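PDB 5JCD: chitin elicitor-binding protein from Oryza sativa subsp. japonica, which binds chitin oligosaccharide elicitors at the rice cell membrane and passes on the signal that starts defense responses. Local coordinates for residues V86-G92 against I122-L128; E109-N114 against T127-P131; F101-V105 against I130-C134; S15-S21 against S62-F68. All coordinates share one frame. Numbering follows the deposited sequence.

Contact 1: residues V86-G92 against I122-L128; sequences VVQPQDG and INVSQTL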
loop_
_atom_site.group_PDB
_atom_site.type_symbol
_atom_site.label_atom_id
_atom_site.label_comp_id
_atom_site.label_asym_id
_atom_site.label_seq_id
_atom_site.Cartn_x
_atom_site.Cartn_y
_atom_site.Cartn_z
ATOM N N VAL A 86 -11.220 8.928 8.711
ATOM C CA VAL A 86 -12.483 9.504 9.183
ATOM C C VAL A 86 -13.444 9.850 8.034
ATOM O O VAL A 86 -13.158 10.699 7.191
ATOM C CB VAL A 86 -12.221 10.728 10.088
ATOM C CG1 VAL A 86 -11.565 10.284 11.374
ATOM C CG2 VAL A 86 -11.313 11.734 9.388
ATOM N N VAL A 87 -14.583 9.173 8.013
ATOM C CA VAL A 87 -15.590 9.344 6.973
ATOM C C VAL A 87 -16.083 10.786 6.865
ATOM O O VAL A 87 -16.342 11.442 7.873
ATOM C CB VAL A 87 -16.805 8.455 7.229
ATOM C CG1 VAL A 87 -17.841 8.641 6.128
ATOM C CG2 VAL A 87 -16.382 7.023 7.336
ATOM N N GLN A 88 -16.157 11.285 5.638
ATOM C CA GLN A 88 -16.599 12.646 5.392
ATOM C C GLN A 88 -18.056 12.754 4.937
ATOM O O GLN A 88 -18.654 11.749 4.541
ATOM C CB GLN A 88 -15.633 13.312 4.419
ATOM C CG GLN A 88 -14.215 13.213 4.911
ATOM C CD GLN A 88 -13.977 14.038 6.171
ATOM O OE1 GLN A 88 -14.630 13.834 7.202
ATOM N NE2 GLN A 88 -13.028 14.966 6.098
ATOM N N PRO A 89 -18.629 13.980 5.010
ATOM C CA PRO A 89 -20.013 14.257 4.619
ATOM C C PRO A 89 -20.520 13.461 3.427
ATOM O O PRO A 89 -21.543 12.784 3.570
ATOM C CB PRO A 89 -19.969 15.745 4.267
ATOM C CG PRO A 89 -18.900 16.310 5.153
ATOM C CD PRO A 89 -17.996 15.185 5.585
ATOM N N GLN A 90 -19.820 13.516 2.301
ATOM C CA GLN A 90 -20.245 12.803 1.098
ATOM C C GLN A 90 -19.235 11.752 0.628
ATOM O O GLN A 90 -18.898 11.691 -0.548
ATOM C CB GLN A 90 -20.600 13.765 -0.041
ATOM C CG GLN A 90 -20.092 15.191 0.136
ATOM C CD GLN A 90 -20.580 16.129 -0.966
ATOM O OE1 GLN A 90 -20.950 15.686 -2.053
ATOM N NE2 GLN A 90 -20.600 17.429 -0.679
ATOM N N ASP A 91 -18.745 10.943 1.562
ATOM C CA ASP A 91 -17.809 9.876 1.248
ATOM C C ASP A 91 -18.560 8.586 1.025
ATOM O O ASP A 91 -19.634 8.381 1.591
ATOM C CB ASP A 91 -16.813 9.651 2.384
ATOM C CG ASP A 91 -15.553 10.459 2.220
ATOM O OD1 ASP A 91 -15.366 11.068 1.149
ATOM O OD2 ASP A 91 -14.736 10.476 3.159
ATOM N N GLY A 92 -18.002 7.735 0.170
ATOM C CA GLY A 92 -18.450 6.365 -0.009
ATOM C C GLY A 92 -17.223 5.478 0.063
ATOM O O GLY A 92 -16.138 5.892 -0.351
ATOM N N ILE A 122 -22.827 3.954 6.071
ATOM C CA ILE A 122 -21.792 4.497 6.954
ATOM C C ILE A 122 -22.082 5.912 7.424
ATOM O O ILE A 122 -22.868 6.631 6.810
ATOM C CB ILE A 122 -20.398 4.539 6.252
ATOM C CG1 ILE A 122 -20.402 5.560 5.106
ATOM C CG2 ILE A 122 -19.972 3.159 5.755
ATOM C CD1 ILE A 122 -19.108 5.632 4.326
ATOM N N ASN A 123 -21.463 6.305 8.532
ATOM C CA ASN A 123 -21.716 7.623 9.098
ATOM C C ASN A 123 -20.507 8.544 9.115
ATOM O O ASN A 123 -19.392 8.116 9.363
ATOM C CB ASN A 123 -22.307 7.465 10.491
ATOM C CG ASN A 123 -23.761 7.059 10.438
ATOM O OD1 ASN A 123 -24.655 7.901 10.523
ATOM N ND2 ASN A 123 -24.006 5.767 10.226
ATOM N N VAL A 124 -20.746 9.816 8.845
ATOM C CA VAL A 124 -19.707 10.841 8.860
ATOM C C VAL A 124 -18.953 10.918 10.195
ATOM O O VAL A 124 -19.549 10.734 11.261
ATOM C CB VAL A 124 -20.331 12.207 8.546
ATOM C CG1 VAL A 124 -19.282 13.314 8.569
ATOM C CG2 VAL A 124 -21.033 12.149 7.199
ATOM N N SER A 125 -17.639 11.139 10.109
ATOM C CA SER A 125 -16.747 11.311 11.268
ATOM C C SER A 125 -16.438 10.006 12.001
ATOM O O SER A 125 -15.666 9.978 12.973
ATOM C CB SER A 125 -17.255 12.392 12.232
ATOM O OG SER A 125 -16.171 13.009 12.896
ATOM N N GLN A 126 -17.040 8.928 11.514
ATOM C CA GLN A 126 -16.692 7.578 11.925
ATOM C C GLN A 126 -15.239 7.263 11.509
ATOM O O GLN A 126 -14.770 7.733 10.468
ATOM C CB GLN A 126 -17.644 6.593 11.251
ATOM C CG GLN A 126 -17.301 5.123 11.419
ATOM C CD GLN A 126 -18.228 4.239 10.616
ATOM O OE1 GLN A 126 -19.055 4.727 9.849
ATOM N NE2 GLN A 126 -18.108 2.937 10.800
ATOM N N THR A 127 -14.522 6.501 12.334
ATOM C CA THR A 127 -13.162 6.106 11.991
ATOM C C THR A 127 -13.133 4.722 11.348
ATOM O O THR A 127 -13.732 3.768 11.853
ATOM C CB THR A 127 -12.241 6.071 13.211
ATOM O OG1 THR A 127 -12.836 5.237 14.206
ATOM C CG2 THR A 127 -12.005 7.475 13.779
ATOM N N LEU A 128 -12.425 4.626 10.229
ATOM C CA LEU A 128 -12.285 3.370 9.502
ATOM C C LEU A 128 -10.815 2.936 9.497
ATOM O O LEU A 128 -9.914 3.756 9.275
ATOM C CB LEU A 128 -12.773 3.526 8.059
ATOM C CG LEU A 128 -14.207 3.948 7.741
ATOM C CD1 LEU A 128 -14.347 4.264 6.258
ATOM C CD2 LEU A 128 -15.170 2.843 8.135
#
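This is a surface contact between two loops at the edge of a LysM domain, where the loop after strand 84-86 meets the turn leading into strand 127-129. Two backbone hydrogen bonds hold it. Val87 N donates to Gln126 O at 2.9 Å, and Ser125 N donates to Val87 O at 2.6 Å. Next to them, Val86 and Thr127 form an antiparallel non-hydrogen-bonded pair, with Val86 CA 3.2 Å from Gln126 O in a CA-H...O contact. A type II beta turn from Asn123 to Gln126 presents these groups to Val87. Both loops belong to the βααβ LysM fold. Pro89-Gly92 and Ile122-Val124 probably contribute to chitin binding, as in relatives; Thr127 binds chitin. Val87 is the buried centre. Val87 CG1 lies 3.7 Å from Ile122 CD1, and Val87 CG2 3.6 Å from Leu128 CD1. Further out, Pro89 CD rests on Val124 CG1 at 3.7 Å. Asp91 OD2 accepts a hydrogen bond from Gln88 N at 3.0 Å and also bonds Tyr85 OH.

Contact 2: residues E109-N114 against T127-P131; sequences EIAAAN and TLWIP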
loop_
_atom_site.group_PDB
_atom_site.type_symbol
_atom_site.label_atom_id
_atom_site.label_comp_id
_atom_site.label_asym_id
_atom_site.label_seq_id
_atom_site.Cartn_x
_atom_site.Cartn_y
_atom_site.Cartn_z
ATOM N N GLU A 109 -13.004 -5.009 1.137
ATOM C CA GLU A 109 -11.957 -5.187 2.141
ATOM C C GLU A 109 -12.090 -4.168 3.240
ATOM O O GLU A 109 -11.862 -4.478 4.399
ATOM C CB GLU A 109 -10.550 -5.131 1.527
ATOM C CG GLU A 109 -10.222 -6.356 0.710
ATOM C CD GLU A 109 -9.042 -6.148 -0.209
ATOM O OE1 GLU A 109 -8.702 -4.980 -0.496
ATOM O OE2 GLU A 109 -8.500 -7.155 -0.702
ATOM N N ILE A 110 -12.423 -2.934 2.882
ATOM C CA ILE A 110 -12.671 -1.951 3.927
ATOM C C ILE A 110 -13.896 -2.368 4.736
ATOM O O ILE A 110 -13.980 -2.112 5.934
ATOM C CB ILE A 110 -12.867 -0.541 3.368
ATOM C CG1 ILE A 110 -11.689 -0.178 2.467
ATOM C CG2 ILE A 110 -13.034 0.461 4.513
ATOM C CD1 ILE A 110 -11.757 1.211 1.920
ATOM N N ALA A 111 -14.837 -3.035 4.074
ATOM C CA ALA A 111 -16.036 -3.498 4.751
ATOM C C ALA A 111 -15.716 -4.601 5.765
ATOM O O ALA A 111 -16.040 -4.480 6.955
ATOM C CB ALA A 111 -17.081 -3.965 3.738
ATOM N N ALA A 112 -15.054 -5.659 5.302
ATOM C CA ALA A 112 -14.727 -6.783 6.178
ATOM C C ALA A 112 -13.858 -6.368 7.364
ATOM O O ALA A 112 -14.097 -6.801 8.491
ATOM C CB ALA A 112 -14.042 -7.887 5.388
ATOM N N ALA A 113 -12.893 -5.486 7.114
ATOM C CA ALA A 113 -11.950 -5.043 8.135
ATOM C C ALA A 113 -12.574 -4.238 9.279
ATOM O O ALA A 113 -12.064 -4.247 10.399
ATOM C CB ALA A 113 -10.824 -4.241 7.486
ATOM N N ASN A 114 -13.662 -3.530 9.014
ATOM C CA ASN A 114 -14.248 -2.705 10.064
ATOM C C ASN A 114 -15.504 -3.318 10.660
ATOM O O ASN A 114 -16.234 -2.665 11.405
ATOM C CB ASN A 114 -14.499 -1.289 9.558
ATOM C CG ASN A 114 -13.214 -0.555 9.231
ATOM O OD1 ASN A 114 -12.618 0.091 10.091
ATOM N ND2 ASN A 114 -12.781 -0.650 7.975
ATOM N N THR A 127 -14.522 6.501 12.334
ATOM C CA THR A 127 -13.162 6.106 11.991
ATOM C C THR A 127 -13.133 4.722 11.348
ATOM O O THR A 127 -13.732 3.768 11.853
ATOM C CB THR A 127 -12.241 6.071 13.211
ATOM O OG1 THR A 127 -12.836 5.237 14.206
ATOM C CG2 THR A 127 -12.005 7.475 13.779
ATOM N N LEU A 128 -12.425 4.626 10.229
ATOM C CA LEU A 128 -12.285 3.370 9.502
ATOM C C LEU A 128 -10.815 2.936 9.497
ATOM O O LEU A 128 -9.914 3.756 9.275
ATOM C CB LEU A 128 -12.773 3.526 8.059
ATOM C CG LEU A 128 -14.207 3.948 7.741
ATOM C CD1 LEU A 128 -14.347 4.264 6.258
ATOM C CD2 LEU A 128 -15.170 2.843 8.135
ATOM N N TRP A 129 -10.572 1.659 9.771
ATOM C CA TRP A 129 -9.239 1.084 9.594
ATOM C C TRP A 129 -9.069 0.713 8.132
ATOM O O TRP A 129 -9.822 -0.105 7.614
ATOM C CB TRP A 129 -9.070 -0.173 10.452
ATOM C CG TRP A 129 -7.820 -0.966 10.130
ATOM C CD1 TRP A 129 -6.597 -0.462 9.757
ATOM C CD2 TRP A 129 -7.683 -2.399 10.111
ATOM N NE1 TRP A 129 -5.710 -1.486 9.535
ATOM C CE2 TRP A 129 -6.342 -2.686 9.741
ATOM C CE3 TRP A 129 -8.555 -3.467 10.385
ATOM C CZ2 TRP A 129 -5.849 -3.998 9.632
ATOM C CZ3 TRP A 129 -8.064 -4.777 10.277
ATOM C CH2 TRP A 129 -6.718 -5.029 9.897
ATOM N N ILE A 130 -8.063 1.279 7.476
ATOM C CA ILE A 130 -7.776 0.931 6.090
ATOM C C ILE A 130 -6.677 -0.152 6.045
ATOM O O ILE A 130 -5.523 0.113 6.366
ATOM C CB ILE A 130 -7.314 2.180 5.305
ATOM C CG1 ILE A 130 -8.309 3.336 5.477
ATOM C CG2 ILE A 130 -7.079 1.853 3.840
ATOM C CD1 ILE A 130 -9.730 3.036 4.990
ATOM N N PRO A 131 -7.031 -1.377 5.638
ATOM C CA PRO A 131 -6.052 -2.469 5.610
ATOM C C PRO A 131 -5.181 -2.485 4.348
ATOM O O PRO A 131 -5.398 -3.322 3.480
ATOM C CB PRO A 131 -6.938 -3.711 5.605
ATOM C CG PRO A 131 -8.156 -3.266 4.819
ATOM C CD PRO A 131 -8.360 -1.812 5.180
#
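Asn114, Ile110 and Trp129 bury the most surface where the C-terminal end of helix 107-113 meets strand 127-129. The Asn114 carboxamide binds the strand backbone with both of its polar atoms. Asn114 OD1 accepts from Trp129 N at 2.6 Å, and Asn114 ND2 donates to Trp129 O at 3.0 Å. Asn114 ND2 also donates to Ile110 O at 2.8 Å, so one side chain ties the last turn of the helix to the strand. In the βααβ LysM fold this joins the second helix to the second strand. Asn114 and Thr127 bind chitin, so the contact lies close to the sugar-binding region. Ile110 faces the domain core. Ile110 CD1 is 4.1 Å from Ile130 CD1, and Ile110 CG2 is 4.4 Å from Leu128 CD1. Leu93 and Ala97 of helix 93-100 also touch Ile110. The Trp129 indole lies against Ala113, with Trp129 CE3 3.8 Å from Ala113 CB, while Ala113 O meets the ring edge. Trp129 NE1 bonds Ser79 O, and Arg81 makes a cation-pi contact with the ring. Ala113 CB also touches Pro131 CG at 3.9 Å.

Contact 3: residues F101-V105 against I130-C134; sequences FNAFV and IPLPC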
loop_
_atom_site.group_PDB
_atom_site.type_symbol
_atom_site.label_atom_id
_atom_site.label_comp_id
_atom_site.label_asym_id
_atom_site.label_seq_id
_atom_site.Cartn_x
_atom_site.Cartn_y
_atom_site.Cartn_z
ATOM N N PHE A 101 -7.017 6.002 -1.483
ATOM C CA PHE A 101 -6.006 4.976 -1.288
ATOM C C PHE A 101 -5.651 4.183 -2.551
ATOM O O PHE A 101 -5.300 2.985 -2.484
ATOM C CB PHE A 101 -6.419 4.072 -0.135
ATOM C CG PHE A 101 -6.562 4.813 1.152
ATOM C CD1 PHE A 101 -5.442 5.218 1.858
ATOM C CD2 PHE A 101 -7.821 5.161 1.635
ATOM C CE1 PHE A 101 -5.557 5.928 3.032
ATOM C CE2 PHE A 101 -7.958 5.876 2.816
ATOM C CZ PHE A 101 -6.825 6.258 3.522
ATOM N N ASN A 102 -5.763 4.854 -3.701
ATOM C CA ASN A 102 -5.203 4.339 -4.935
ATOM C C ASN A 102 -5.812 2.999 -5.336
ATOM O O ASN A 102 -5.232 2.270 -6.132
ATOM C CB ASN A 102 -3.672 4.132 -4.771
ATOM C CG ASN A 102 -2.884 5.427 -4.625
ATOM O OD1 ASN A 102 -1.663 5.391 -4.465
ATOM N ND2 ASN A 102 -3.555 6.565 -4.708
ATOM N N ALA A 103 -6.977 2.677 -4.789
ATOM C CA ALA A 103 -7.548 1.334 -4.933
ATOM C C ALA A 103 -6.589 0.217 -4.481
ATOM O O ALA A 103 -6.679 -0.910 -4.971
ATOM C CB ALA A 103 -8.030 1.083 -6.374
ATOM N N PHE A 104 -5.698 0.515 -3.531
ATOM C CA PHE A 104 -4.884 -0.544 -2.928
ATOM C C PHE A 104 -5.758 -1.508 -2.150
ATOM O O PHE A 104 -5.364 -2.639 -1.894
ATOM C CB PHE A 104 -3.771 0.003 -2.015
ATOM C CG PHE A 104 -2.564 0.473 -2.757
ATOM C CD1 PHE A 104 -1.872 -0.395 -3.594
ATOM C CD2 PHE A 104 -2.102 1.771 -2.608
ATOM C CE1 PHE A 104 -0.744 0.028 -4.297
ATOM C CE2 PHE A 104 -0.982 2.204 -3.310
ATOM C CZ PHE A 104 -0.298 1.328 -4.152
ATOM N N VAL A 105 -6.933 -1.040 -1.738
ATOM C CA VAL A 105 -7.944 -1.918 -1.159
ATOM C C VAL A 105 -9.265 -1.762 -1.908
ATOM O O VAL A 105 -9.512 -0.721 -2.524
ATOM C CB VAL A 105 -8.197 -1.588 0.313
ATOM C CG1 VAL A 105 -6.897 -1.691 1.102
ATOM C CG2 VAL A 105 -8.799 -0.188 0.453
ATOM N N ILE A 130 -8.063 1.279 7.476
ATOM C CA ILE A 130 -7.776 0.931 6.090
ATOM C C ILE A 130 -6.677 -0.152 6.045
ATOM O O ILE A 130 -5.523 0.113 6.366
ATOM C CB ILE A 130 -7.314 2.180 5.305
ATOM C CG1 ILE A 130 -8.309 3.336 5.477
ATOM C CG2 ILE A 130 -7.079 1.853 3.840
ATOM C CD1 ILE A 130 -9.730 3.036 4.990
ATOM N N PRO A 131 -7.031 -1.377 5.638
ATOM C CA PRO A 131 -6.052 -2.469 5.610
ATOM C C PRO A 131 -5.181 -2.485 4.348
ATOM O O PRO A 131 -5.398 -3.322 3.480
ATOM C CB PRO A 131 -6.938 -3.711 5.605
ATOM C CG PRO A 131 -8.156 -3.266 4.819
ATOM C CD PRO A 131 -8.360 -1.812 5.180
ATOM N N LEU A 132 -4.203 -1.593 4.251
ATOM C CA LEU A 132 -3.250 -1.634 3.132
ATOM C C LEU A 132 -2.609 -3.016 2.985
ATOM O O LEU A 132 -2.233 -3.667 3.979
ATOM C CB LEU A 132 -2.166 -0.576 3.327
ATOM C CG LEU A 132 -2.720 0.833 3.555
ATOM C CD1 LEU A 132 -1.621 1.779 3.939
ATOM C CD2 LEU A 132 -3.404 1.320 2.273
ATOM N N PRO A 133 -2.496 -3.481 1.741
ATOM C CA PRO A 133 -1.995 -4.835 1.505
ATOM C C PRO A 133 -0.482 -4.974 1.739
ATOM O O PRO A 133 0.326 -4.119 1.356
ATOM C CB PRO A 133 -2.348 -5.072 0.036
ATOM C CG PRO A 133 -2.276 -3.713 -0.572
ATOM C CD PRO A 133 -2.685 -2.731 0.488
ATOM N N CYS A 134 -0.110 -6.078 2.366
ATOM C CA CYS A 134 1.277 -6.320 2.696
ATOM C C CYS A 134 1.477 -7.790 2.976
ATOM O O CYS A 134 0.537 -8.575 2.931
ATOM C CB CYS A 134 1.709 -5.489 3.923
ATOM S SG CYS A 134 0.780 -5.800 5.466
#
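The contact is buried and rests on apolar packing. A CH-pi interaction stands out: Ile130 CG2 sits 4.0 Å from the centroid of the Phe101 ring, only 10° off the ring normal. Ile130 CG1 is also 3.7 Å from Phe101 CE2. Aliphatic contacts centre on Val105. Val105 CG2 is 4.3 Å from Ile130 CG2, and Val105 CG1 is 4.2 Å from Pro131 CG and 4.4 Å from Pro133 CD. Val105 CG1 also comes within 3.2 Å of Pro131 O. Phe104 meets Pro133 through CB, 3.9 Å from Pro133 CD, and through O, 3.5 Å from Pro133 CG. Each segment is shaped by an internal backbone bond. A type I' beta turn from Phe101 to Phe104, closed by Phe104 N to Phe101 O at 2.7 Å, places the Phe101 ring against Ile130. Pro131 is the centre of an inverse gamma turn, in which Leu132 N to Ile130 O is a weak 3.0 Å bond. The first segment joins helices 93-100 and 107-113 of the LysM domain, and the second leads out of that domain's last strand. Strand 12-20 lies beside them, with Ile17 touching Phe104 and Leu132. Cys134 is disulfide-bonded to Cys70 of strand 63-72.

Contact 4: residues S15-S21 against S62-F68; sequences SAILYTS and STVKIPF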
loop_
_atom_site.group_PDB
_atom_site.type_symbol
_atom_site.label_atom_id
_atom_site.label_comp_id
_atom_site.label_asym_id
_atom_site.label_seq_id
_atom_site.Cartn_x
_atom_site.Cartn_y
_atom_site.Cartn_z
ATOM N N SER A 15 6.632 -2.980 5.723
ATOM C CA SER A 15 6.204 -3.002 4.316
ATOM C C SER A 15 6.018 -1.580 3.825
ATOM O O SER A 15 6.269 -0.622 4.566
ATOM C CB SER A 15 4.868 -3.721 4.160
ATOM O OG SER A 15 4.946 -5.093 4.456
ATOM N N ALA A 16 5.563 -1.441 2.582
ATOM C CA ALA A 16 5.274 -0.122 2.015
ATOM C C ALA A 16 4.222 -0.153 0.907
ATOM O O ALA A 16 4.004 -1.191 0.287
ATOM C CB ALA A 16 6.577 0.528 1.470
ATOM N N ILE A 17 3.593 0.992 0.653
ATOM C CA ILE A 17 2.894 1.214 -0.613
ATOM C C ILE A 17 3.621 2.310 -1.365
ATOM O O ILE A 17 4.150 3.237 -0.760
ATOM C CB ILE A 17 1.397 1.647 -0.435
ATOM C CG1 ILE A 17 1.303 2.948 0.393
ATOM C CG2 ILE A 17 0.563 0.519 0.176
ATOM C CD1 ILE A 17 -0.148 3.544 0.574
ATOM N N LEU A 18 3.637 2.224 -2.688
ATOM C CA LEU A 18 4.099 3.364 -3.467
ATOM C C LEU A 18 2.855 4.227 -3.695
ATOM O O LEU A 18 1.973 3.888 -4.492
ATOM C CB LEU A 18 4.738 2.921 -4.785
ATOM C CG LEU A 18 5.293 4.063 -5.629
ATOM C CD1 LEU A 18 6.474 4.756 -4.909
ATOM C CD2 LEU A 18 5.683 3.623 -7.041
ATOM N N TYR A 19 2.754 5.323 -2.956
ATOM C CA TYR A 19 1.520 6.114 -2.951
ATOM C C TYR A 19 1.522 7.175 -4.029
ATOM O O TYR A 19 2.482 7.931 -4.156
ATOM C CB TYR A 19 1.319 6.769 -1.577
ATOM C CG TYR A 19 0.031 7.545 -1.421
ATOM C CD1 TYR A 19 -1.200 6.900 -1.508
ATOM C CD2 TYR A 19 0.040 8.907 -1.128
ATOM C CE1 TYR A 19 -2.386 7.580 -1.337
ATOM C CE2 TYR A 19 -1.151 9.601 -0.956
ATOM C CZ TYR A 19 -2.358 8.924 -1.065
ATOM O OH TYR A 19 -3.550 9.572 -0.912
ATOM N N THR A 20 0.433 7.229 -4.802
ATOM C CA THR A 20 0.250 8.286 -5.788
ATOM C C THR A 20 -0.610 9.339 -5.144
ATOM O O THR A 20 -1.771 9.080 -4.812
ATOM C CB THR A 20 -0.436 7.793 -7.076
ATOM O OG1 THR A 20 0.372 6.785 -7.702
ATOM C CG2 THR A 20 -0.642 8.964 -8.048
ATOM N N SER A 21 -0.034 10.514 -4.927
ATOM C CA SER A 21 -0.749 11.576 -4.207
ATOM C C SER A 21 -1.830 12.229 -5.088
ATOM O O SER A 21 -1.508 12.836 -6.106
ATOM C CB SER A 21 0.246 12.628 -3.721
ATOM O OG SER A 21 -0.398 13.639 -2.974
ATOM N N SER A 62 2.230 12.634 -8.259
ATOM C CA SER A 62 3.575 12.088 -8.060
ATOM C C SER A 62 3.536 11.026 -6.986
ATOM O O SER A 62 2.581 10.963 -6.212
ATOM C CB SER A 62 4.562 13.179 -7.660
ATOM O OG SER A 62 4.448 13.480 -6.285
ATOM N N THR A 63 4.558 10.177 -6.944
ATOM C CA THR A 63 4.536 9.034 -6.030
ATOM C C THR A 63 5.415 9.233 -4.802
ATOM O O THR A 63 6.410 9.933 -4.852
ATOM C CB THR A 63 4.983 7.741 -6.731
ATOM O OG1 THR A 63 6.333 7.889 -7.176
ATOM C CG2 THR A 63 4.075 7.439 -7.931
ATOM N N VAL A 64 5.012 8.614 -3.700
ATOM C CA VAL A 64 5.765 8.640 -2.469
ATOM C C VAL A 64 5.719 7.272 -1.857
ATOM O O VAL A 64 4.653 6.685 -1.698
ATOM C CB VAL A 64 5.152 9.607 -1.422
ATOM C CG1 VAL A 64 6.011 9.636 -0.137
ATOM C CG2 VAL A 64 5.004 10.989 -1.991
ATOM N N LYS A 65 6.881 6.781 -1.462
ATOM C CA LYS A 65 6.965 5.515 -0.784
ATOM C C LYS A 65 6.528 5.688 0.658
ATOM O O LYS A 65 7.125 6.447 1.399
ATOM C CB LYS A 65 8.396 5.038 -0.832
ATOM C CG LYS A 65 8.580 3.534 -0.699
ATOM C CD LYS A 65 10.037 3.193 -1.033
ATOM C CE LYS A 65 10.298 1.713 -1.164
ATOM N NZ LYS A 65 10.045 0.976 0.087
ATOM N N ILE A 66 5.517 4.953 1.075
ATOM C CA ILE A 66 5.041 5.081 2.441
ATOM C C ILE A 66 5.187 3.753 3.176
ATOM O O ILE A 66 4.535 2.791 2.828
ATOM C CB ILE A 66 3.587 5.611 2.492
ATOM C CG1 ILE A 66 3.524 6.966 1.765
ATOM C CG2 ILE A 66 3.092 5.701 3.942
ATOM C CD1 ILE A 66 2.202 7.633 1.791
ATOM N N PRO A 67 6.107 3.701 4.157
ATOM C CA PRO A 67 6.387 2.529 5.003
ATOM C C PRO A 67 5.381 2.374 6.122
ATOM O O PRO A 67 4.808 3.365 6.571
ATOM C CB PRO A 67 7.785 2.816 5.589
ATOM C CG PRO A 67 8.078 4.236 5.318
ATOM C CD PRO A 67 6.953 4.852 4.508
ATOM N N PHE A 68 5.127 1.140 6.532
ATOM C CA PHE A 68 4.234 0.924 7.650
ATOM C C PHE A 68 4.461 -0.439 8.269
ATOM O O PHE A 68 5.143 -1.277 7.702
ATOM C CB PHE A 68 2.763 1.080 7.217
ATOM C CG PHE A 68 2.350 0.164 6.096
ATOM C CD1 PHE A 68 1.859 -1.106 6.364
ATOM C CD2 PHE A 68 2.453 0.578 4.770
ATOM C CE1 PHE A 68 1.488 -1.941 5.330
ATOM C CE2 PHE A 68 2.090 -0.249 3.745
ATOM C CZ PHE A 68 1.604 -1.510 4.011
#
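Strands 12-20 and 63-72 pair antiparallel within the mixed sheet that also holds strand 145-150; the segment axes are 4.3 Å apart at 153°. Seven backbone hydrogen bonds join them, from Ser15 N to Phe68 O (3.0 Å) through to Ser21 N to Ser62 O (2.9 Å). Phe68 has chi1 p, which folds its ring back over the partner strand: Ser15 CB lies 4.3 Å from the Phe68 ring centroid over one face, and Ile17 CG2 is 4.0 Å from Phe68 CE2. Ile17 is also p, and Ile17 CG1 meets Ile66 CB at 4.1 Å. Tyr19 is t, so its ring leads away from strand 63-72, although Tyr19 CB is 3.6 Å from Ile66 CD1; its OH bonds Val100 O. On the face with Ala16, Lys65 and Thr63, Leu18 CD1 lies 3.8 Å from Thr63 CB. Chitin-binding Pro22 follows Ser21. Helices 27-34 and 39-45 cover the face carrying Val64 and Ile66, and strand 145-150 runs parallel beside strand 12-20.

Contact 4 comes first along the chain and closes before the others open. Contacts 1, 2 and 3 gather in the LysM domain containing strands 84-86 and 127-129. Contacts 1 and 3 alternate along the chain, and contact 2 ends on the same stretch as each: it shares Thr127 and Leu128 with contact 1, and Ile130 and Pro131 with contact 3. Their centres step inward, 12 Å from contact 1 to 2 and 10 Å from 2 to 3. Contact 3 meets contact 4, 11 Å away between centres, where Asn102 OD1 lies 2.8 Å from Thr20 N in a probable hydrogen bond. The series runs from exposed loops that probably bind chitin to one mixed sheet holding strands 12-20, 63-72, 133-134 and 145-150.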